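Local coordinates for protein quinoline 2-oxidoreductase large subunit (Pseudomonas putida, PDB 1T3Q) that carries the molybdopterin cytosine dinucleotide and the molybdenum centre of a xanthine dehydrogenase-family hydroxylase that oxidises quinoline at carbon 2, at residues R382-D387 with V753-N758; S396-R401 with L456-S461. All blocks are in the same frame, centred on the assembly; numbering follows the deposited sequence.

Interaction 1 (R382-D387 with V753-N758)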
ATOM      1  N   ARG B 382      32.760  30.794  21.653  1.00 17.82           N
ATOM      2  CA  ARG B 382      34.211  30.716  21.478  1.00 18.42           C
ATOM      3  C   ARG B 382      34.719  31.538  20.295  1.00 17.36           C
ATOM      4  O   ARG B 382      35.657  32.312  20.435  1.00 17.66           O
ATOM      5  CB  ARG B 382      34.658  29.260  21.305  1.00 17.85           C
ATOM      6  CG  ARG B 382      36.172  29.071  21.399  1.00 19.70           C
ATOM      7  CD  ARG B 382      36.597  27.717  20.860  1.00 22.81           C
ATOM      8  NE  ARG B 382      36.110  27.531  19.500  1.00 26.85           N
ATOM      9  CZ  ARG B 382      35.137  26.696  19.160  1.00 26.50           C
ATOM     10  NH1 ARG B 382      34.753  26.610  17.895  1.00 27.21           N
ATOM     11  NH2 ARG B 382      34.565  25.928  20.080  1.00 26.01           N
ATOM     12  N   GLU B 383      34.104  31.368  19.128  1.00 17.55           N
ATOM     13  CA  GLU B 383      34.550  32.109  17.956  1.00 16.26           C
ATOM     14  C   GLU B 383      34.403  33.612  18.155  1.00 17.09           C
ATOM     15  O   GLU B 383      35.232  34.387  17.682  1.00 16.26           O
ATOM     16  CB  GLU B 383      33.787  31.654  16.710  1.00 16.50           C
ATOM     17  CG  GLU B 383      34.031  30.186  16.334  1.00 17.51           C
ATOM     18  CD  GLU B 383      35.501  29.880  16.051  1.00 19.85           C
ATOM     19  OE1 GLU B 383      36.116  29.095  16.810  1.00 20.33           O
ATOM     20  OE2 GLU B 383      36.045  30.425  15.066  1.00 20.70           O
ATOM     21  N   THR B 384      33.356  34.026  18.860  1.00 17.25           N
ATOM     22  CA  THR B 384      33.146  35.444  19.118  1.00 19.10           C
ATOM     23  C   THR B 384      34.231  35.978  20.056  1.00 19.46           C
ATOM     24  O   THR B 384      34.729  37.086  19.875  1.00 19.61           O
ATOM     25  CB  THR B 384      31.747  35.700  19.733  1.00 21.91           C
ATOM     26  OG1 THR B 384      30.741  35.414  18.751  1.00 22.37           O
ATOM     27  CG2 THR B 384      31.605  37.151  20.177  1.00 22.26           C
ATOM     28  N   LEU B 385      34.598  35.185  21.057  1.00 18.69           N
ATOM     29  CA  LEU B 385      35.638  35.595  21.998  1.00 18.47           C
ATOM     30  C   LEU B 385      37.005  35.584  21.322  1.00 17.60           C
ATOM     31  O   LEU B 385      37.858  36.420  21.612  1.00 18.45           O
ATOM     32  CB  LEU B 385      35.649  34.668  23.215  1.00 17.16           C
ATOM     33  CG  LEU B 385      34.442  34.797  24.147  1.00 18.49           C
ATOM     34  CD1 LEU B 385      34.578  33.815  25.310  1.00 19.90           C
ATOM     35  CD2 LEU B 385      34.356  36.220  24.673  1.00 18.68           C
ATOM     36  N   ILE B 386      37.211  34.635  20.415  1.00 18.56           N
ATOM     37  CA  ILE B 386      38.475  34.543  19.693  1.00 18.96           C
ATOM     38  C   ILE B 386      38.674  35.804  18.846  1.00 20.99           C
ATOM     39  O   ILE B 386      39.777  36.361  18.795  1.00 21.47           O
ATOM     40  CB  ILE B 386      38.506  33.283  18.800  1.00 19.73           C
ATOM     41  CG1 ILE B 386      38.636  32.039  19.689  1.00 18.64           C
ATOM     42  CG2 ILE B 386      39.646  33.374  17.791  1.00 20.17           C
ATOM     43  CD1 ILE B 386      38.640  30.720  18.934  1.00 18.14           C
ATOM     44  N   ASP B 387      37.609  36.256  18.188  1.00 19.80           N
ATOM     45  CA  ASP B 387      37.675  37.464  17.370  1.00 20.17           C
ATOM     46  C   ASP B 387      37.941  38.676  18.253  1.00 20.01           C
ATOM     47  O   ASP B 387      38.660  39.596  17.864  1.00 21.12           O
ATOM     48  CB  ASP B 387      36.359  37.694  16.610  1.00 20.92           C
ATOM     49  CG  ASP B 387      36.311  36.976  15.267  1.00 26.34           C
ATOM     50  OD1 ASP B 387      35.374  37.253  14.481  1.00 29.34           O
ATOM     51  OD2 ASP B 387      37.195  36.143  14.986  1.00 27.00           O
ATOM     52  N   VAL B 753      27.936  34.819  11.895  1.00 18.18           N
ATOM     53  CA  VAL B 753      27.038  35.970  11.924  1.00 16.59           C
ATOM     54  C   VAL B 753      27.156  36.752  13.232  1.00 17.30           C
ATOM     55  O   VAL B 753      27.248  37.984  13.221  1.00 16.82           O
ATOM     56  CB  VAL B 753      25.559  35.558  11.727  1.00 16.33           C
ATOM     57  CG1 VAL B 753      24.668  36.802  11.751  1.00 16.42           C
ATOM     58  CG2 VAL B 753      25.388  34.817  10.405  1.00 17.33           C
ATOM     59  N   VAL B 754      27.146  36.047  14.359  1.00 17.13           N
ATOM     60  CA  VAL B 754      27.272  36.722  15.646  1.00 17.18           C
ATOM     61  C   VAL B 754      28.613  37.451  15.689  1.00 17.31           C
ATOM     62  O   VAL B 754      28.692  38.605  16.128  1.00 16.58           O
ATOM     63  CB  VAL B 754      27.201  35.721  16.824  1.00 17.56           C
ATOM     64  CG1 VAL B 754      27.505  36.439  18.135  1.00 17.63           C
ATOM     65  CG2 VAL B 754      25.810  35.104  16.888  1.00 18.79           C
ATOM     66  N   ALA B 755      29.668  36.782  15.227  1.00 16.31           N
ATOM     67  CA  ALA B 755      30.989  37.404  15.208  1.00 17.31           C
ATOM     68  C   ALA B 755      30.956  38.643  14.314  1.00 15.42           C
ATOM     69  O   ALA B 755      31.571  39.654  14.629  1.00 15.69           O
ATOM     70  CB  ALA B 755      32.044  36.415  14.697  1.00 14.79           C
ATOM     71  N   ALA B 756      30.223  38.562  13.207  1.00 17.89           N
ATOM     72  CA  ALA B 756      30.126  39.690  12.280  1.00 17.59           C
ATOM     73  C   ALA B 756      29.462  40.904  12.920  1.00 18.18           C
ATOM     74  O   ALA B 756      29.941  42.027  12.786  1.00 18.45           O
ATOM     75  CB  ALA B 756      29.362  39.273  11.025  1.00 18.38           C
ATOM     76  N   VAL B 757      28.349  40.687  13.611  1.00 19.53           N
ATOM     77  CA  VAL B 757      27.659  41.790  14.265  1.00 19.50           C
ATOM     78  C   VAL B 757      28.585  42.450  15.282  1.00 20.85           C
ATOM     79  O   VAL B 757      28.665  43.673  15.366  1.00 19.54           O
ATOM     80  CB  VAL B 757      26.379  41.299  14.975  1.00 20.31           C
ATOM     81  CG1 VAL B 757      25.822  42.398  15.874  1.00 19.85           C
ATOM     82  CG2 VAL B 757      25.339  40.894  13.934  1.00 18.11           C
ATOM     83  N   ASN B 758      29.291  41.630  16.052  1.00 20.66           N
ATOM     84  CA  ASN B 758      30.208  42.159  17.052  1.00 20.95           C
ATOM     85  C   ASN B 758      31.351  42.944  16.420  1.00 19.66           C
ATOM     86  O   ASN B 758      31.775  43.968  16.952  1.00 18.96           O
ATOM     87  CB  ASN B 758      30.733  41.020  17.917  1.00 21.35           C
ATOM     88  CG  ASN B 758      29.756  40.649  19.015  1.00 22.05           C
ATOM     89  OD1 ASN B 758      29.681  41.323  20.040  1.00 22.30           O
ATOM     90  ND2 ASN B 758      28.983  39.590  18.794  1.00 21.87           N
TER
HETATM   91  O   HOH W   1      33.908  39.463  15.952  1.00 19.17           O
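Thr384 chi1 (-68°) sets OG1 beside the backbone N, facing Val754, and leaves CG2 anti to that N, facing Asn758. OG1 lies 3.4 Å from Val754 CG1, the branch that Val754 turns anti to its backbone N. The hydroxyl itself is hydrogen-bonded to Ile380 O, one turn back in its own helix, so it meets the valine by packing. Thr384 CG2 rests 3.8 Å from Asn758 ND2. That amide is tied back within its own helix: ND2 donates to Val754 O at 2.9 Å, from above the carbonyl plane. Asn758 N reaches the same oxygen from the opposite face. Asn758 OD1 accepts from Ile768 N, which holds the other end of the amide.

The contact is a near-parallel helix pair with small residues facing each other, and residues 382-387 belong to a molybdopterin cofactor-binding domain. The axes of segments 382-387 and 753-758 approach to 8.9 Å and cross at -32°, both running the same way. Thr384 and Ala755 mark the closest backbone pair, with CA atoms 4.9 Å apart. The small alanine suits this close approach. Phe191 of strand 185-193 packs on Thr384 as well, and Thr690 of helix 672-692 packs on Val754.

No direct hydrogen bond joins the segments. Asp387 OD1 instead sits 3.4 Å from Ala755 CB, and a water bridges the helices beside it. The water donates to Asp387 OD1 at 3.0 Å and to Ala755 O at 2.7 Å. Asp387 OD2, the other carboxylate oxygen, forms a salt bridge with Arg401 NH1.

Interaction 2 (S396-R401 with L456-S461)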
ATOM      1  N   SER B 396      44.755  39.743  13.061  1.00 24.36           N
ATOM      2  CA  SER B 396      43.580  39.495  12.242  1.00 24.36           C
ATOM      3  C   SER B 396      42.928  38.256  12.840  1.00 24.58           C
ATOM      4  O   SER B 396      43.596  37.453  13.497  1.00 22.86           O
ATOM      5  CB  SER B 396      43.970  39.206  10.794  1.00 25.23           C
ATOM      6  OG  SER B 396      44.299  37.839  10.624  1.00 26.46           O
ATOM      7  N   PRO B 397      41.615  38.088  12.637  1.00 23.07           N
ATOM      8  CA  PRO B 397      40.940  36.908  13.189  1.00 22.09           C
ATOM      9  C   PRO B 397      41.497  35.613  12.600  1.00 21.08           C
ATOM     10  O   PRO B 397      41.409  34.551  13.214  1.00 20.91           O
ATOM     11  CB  PRO B 397      39.471  37.144  12.821  1.00 21.44           C
ATOM     12  CG  PRO B 397      39.558  38.000  11.582  1.00 22.70           C
ATOM     13  CD  PRO B 397      40.662  38.965  11.934  1.00 21.85           C
ATOM     14  N   PHE B 398      42.069  35.703  11.403  1.00 20.50           N
ATOM     15  CA  PHE B 398      42.639  34.530  10.768  1.00 21.26           C
ATOM     16  C   PHE B 398      43.981  34.177  11.400  1.00 21.06           C
ATOM     17  O   PHE B 398      44.282  33.007  11.619  1.00 21.97           O
ATOM     18  CB  PHE B 398      42.824  34.765   9.265  1.00 20.63           C
ATOM     19  CG  PHE B 398      41.567  35.177   8.567  1.00 20.78           C
ATOM     20  CD1 PHE B 398      41.294  36.522   8.331  1.00 21.70           C
ATOM     21  CD2 PHE B 398      40.632  34.226   8.179  1.00 21.25           C
ATOM     22  CE1 PHE B 398      40.099  36.915   7.721  1.00 20.37           C
ATOM     23  CE2 PHE B 398      39.434  34.608   7.568  1.00 20.82           C
ATOM     24  CZ  PHE B 398      39.172  35.957   7.342  1.00 19.68           C
ATOM     25  N   GLU B 399      44.774  35.199  11.702  1.00 20.35           N
ATOM     26  CA  GLU B 399      46.097  34.997  12.290  1.00 21.21           C
ATOM     27  C   GLU B 399      46.048  34.415  13.702  1.00 21.27           C
ATOM     28  O   GLU B 399      46.824  33.518  14.027  1.00 21.60           O
ATOM     29  CB  GLU B 399      46.874  36.320  12.294  1.00 22.48           C
ATOM     30  CG  GLU B 399      48.285  36.256  12.897  1.00 23.57           C
ATOM     31  CD  GLU B 399      49.172  35.203  12.252  1.00 27.01           C
ATOM     32  OE1 GLU B 399      49.073  34.997  11.023  1.00 26.85           O
ATOM     33  OE2 GLU B 399      49.987  34.586  12.972  1.00 28.62           O
ATOM     34  N   ILE B 400      45.149  34.912  14.548  1.00 21.09           N
ATOM     35  CA  ILE B 400      45.087  34.375  15.903  1.00 21.26           C
ATOM     36  C   ILE B 400      44.697  32.896  15.876  1.00 21.97           C
ATOM     37  O   ILE B 400      45.114  32.121  16.744  1.00 22.13           O
ATOM     38  CB  ILE B 400      44.111  35.167  16.802  1.00 21.66           C
ATOM     39  CG1 ILE B 400      44.354  34.787  18.269  1.00 21.59           C
ATOM     40  CG2 ILE B 400      42.662  34.881  16.409  1.00 20.21           C
ATOM     41  CD1 ILE B 400      43.681  35.711  19.266  1.00 23.22           C
ATOM     42  N   ARG B 401      43.914  32.498  14.877  1.00 20.31           N
ATOM     43  CA  ARG B 401      43.514  31.104  14.756  1.00 20.55           C
ATOM     44  C   ARG B 401      44.678  30.232  14.280  1.00 21.00           C
ATOM     45  O   ARG B 401      44.840  29.107  14.747  1.00 21.02           O
ATOM     46  CB  ARG B 401      42.300  30.974  13.825  1.00 19.43           C
ATOM     47  CG  ARG B 401      41.007  31.461  14.482  1.00 17.77           C
ATOM     48  CD  ARG B 401      39.825  31.442  13.524  1.00 19.10           C
ATOM     49  NE  ARG B 401      38.552  31.728  14.194  1.00 18.30           N
ATOM     50  CZ  ARG B 401      38.151  32.930  14.597  1.00 17.31           C
ATOM     51  NH1 ARG B 401      38.917  33.997  14.405  1.00 20.27           N
ATOM     52  NH2 ARG B 401      36.964  33.067  15.184  1.00 18.60           N
ATOM     53  N   LEU B 456      29.576  48.043   9.063  1.00 23.64           N
ATOM     54  CA  LEU B 456      29.891  46.798   8.378  1.00 24.03           C
ATOM     55  C   LEU B 456      30.791  45.954   9.272  1.00 23.03           C
ATOM     56  O   LEU B 456      31.693  46.478   9.921  1.00 22.73           O
ATOM     57  CB  LEU B 456      30.593  47.101   7.052  1.00 26.90           C
ATOM     58  CG  LEU B 456      30.419  46.085   5.922  1.00 31.22           C
ATOM     59  CD1 LEU B 456      28.950  46.030   5.499  1.00 31.92           C
ATOM     60  CD2 LEU B 456      31.293  46.491   4.742  1.00 30.65           C
ATOM     61  N   GLY B 457      30.542  44.649   9.308  1.00 22.21           N
ATOM     62  CA  GLY B 457      31.346  43.778  10.145  1.00 20.84           C
ATOM     63  C   GLY B 457      31.633  42.428   9.517  1.00 20.86           C
ATOM     64  O   GLY B 457      30.795  41.868   8.813  1.00 21.50           O
ATOM     65  N   LEU B 458      32.834  41.916   9.767  1.00 19.10           N
ATOM     66  CA  LEU B 458      33.255  40.624   9.256  1.00 19.17           C
ATOM     67  C   LEU B 458      33.314  39.655  10.423  1.00 19.27           C
ATOM     68  O   LEU B 458      33.875  39.977  11.468  1.00 18.92           O
ATOM     69  CB  LEU B 458      34.647  40.728   8.624  1.00 19.54           C
ATOM     70  CG  LEU B 458      35.300  39.394   8.242  1.00 19.70           C
ATOM     71  CD1 LEU B 458      34.517  38.737   7.119  1.00 21.09           C
ATOM     72  CD2 LEU B 458      36.742  39.634   7.810  1.00 21.32           C
ATOM     73  N   GLY B 459      32.735  38.473  10.244  1.00 19.08           N
ATOM     74  CA  GLY B 459      32.751  37.478  11.298  1.00 19.69           C
ATOM     75  C   GLY B 459      33.373  36.195  10.789  1.00 19.70           C
ATOM     76  O   GLY B 459      33.087  35.767   9.670  1.00 19.42           O
ATOM     77  N   VAL B 460      34.223  35.578  11.605  1.00 18.82           N
ATOM     78  CA  VAL B 460      34.888  34.344  11.212  1.00 19.11           C
ATOM     79  C   VAL B 460      34.576  33.196  12.158  1.00 18.64           C
ATOM     80  O   VAL B 460      34.486  33.380  13.372  1.00 19.21           O
ATOM     81  CB  VAL B 460      36.422  34.535  11.158  1.00 19.49           C
ATOM     82  CG1 VAL B 460      37.113  33.212  10.825  1.00 21.00           C
ATOM     83  CG2 VAL B 460      36.767  35.580  10.116  1.00 21.54           C
ATOM     84  N   SER B 461      34.400  32.012  11.586  1.00 19.36           N
ATOM     85  CA  SER B 461      34.128  30.814  12.366  1.00 18.97           C
ATOM     86  C   SER B 461      34.794  29.610  11.716  1.00 19.60           C
ATOM     87  O   SER B 461      34.518  29.288  10.562  1.00 19.45           O
ATOM     88  CB  SER B 461      32.621  30.566  12.467  1.00 19.24           C
ATOM     89  OG  SER B 461      32.364  29.335  13.120  1.00 18.24           O
TER
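Val460 is met by Pro397, Phe398 and Arg401, and its two methyls divide the work. Val460 CG2 takes the apolar contacts made by the valine. Phe398 CZ lies 3.7 Å from Val460 CG2, which approaches the ring obliquely, and Pro397 CG lies 4.0 Å from the same methyl. Two residues earlier in the strand, Leu458 CD2 is reached by Phe398 CE1 at 4.3 Å, a looser contact. Ile430 and Glu434 of helix 426-437 also pack on Phe398.

The other methyl meets a flat cation. Val460 CG1 sits 3.8 Å above the guanidinium plane of Arg401, over its centre. The arginine chain is extended from CG to NE and runs alongside the valine, pointing the other way. Arg401 NH2 also comes within 3.1 Å of Val460 O, but the angle is too poor for a hydrogen bond.

The polar bonds hold the helix side in shape. Arg401 NH1 donates to Pro397 O at 2.8 Å. The oxygen lies in the guanidinium plane, while the nitrogen stands above the carbonyl plane. NH2 forms a salt bridge with Glu383 OE2 of helix 375-393, and NH1 is also bound beyond its own helix. These bonds help fix the rotation of the guanidinium, with one face against the valine. At the helix start Ser396 is the N-cap: its OG accepts from Glu399 N at 2.9 Å and weakly from Phe398 N.

This is alpha/beta packing: a short helix lies nearly parallel to an outermost strand of a four-stranded mixed beta-sheet, with 21° between the axes of segments 397-401 and 456-461.

In the fold
Well into the chain, helix 375-393 supplies residues 382-387. Helix 397-402 follows directly with residues 396-401. After two more helices, strand 454-467 returns to meet it, and interaction 2 closes a short loop with 54 residues between its segments. Interaction 1 closes only at helix 744-761, with 365 residues between its segments, so the shorter loop lies wholly within the longer one. The centres are 8 Å apart, and Arg401 of interaction 2 joins them by reaching acidic residues of interaction 1. Together the contacts tie helices 375-393 and 397-402, of one molybdopterin cofactor-binding domain, to strand 454-467 of the next and to helix 744-761.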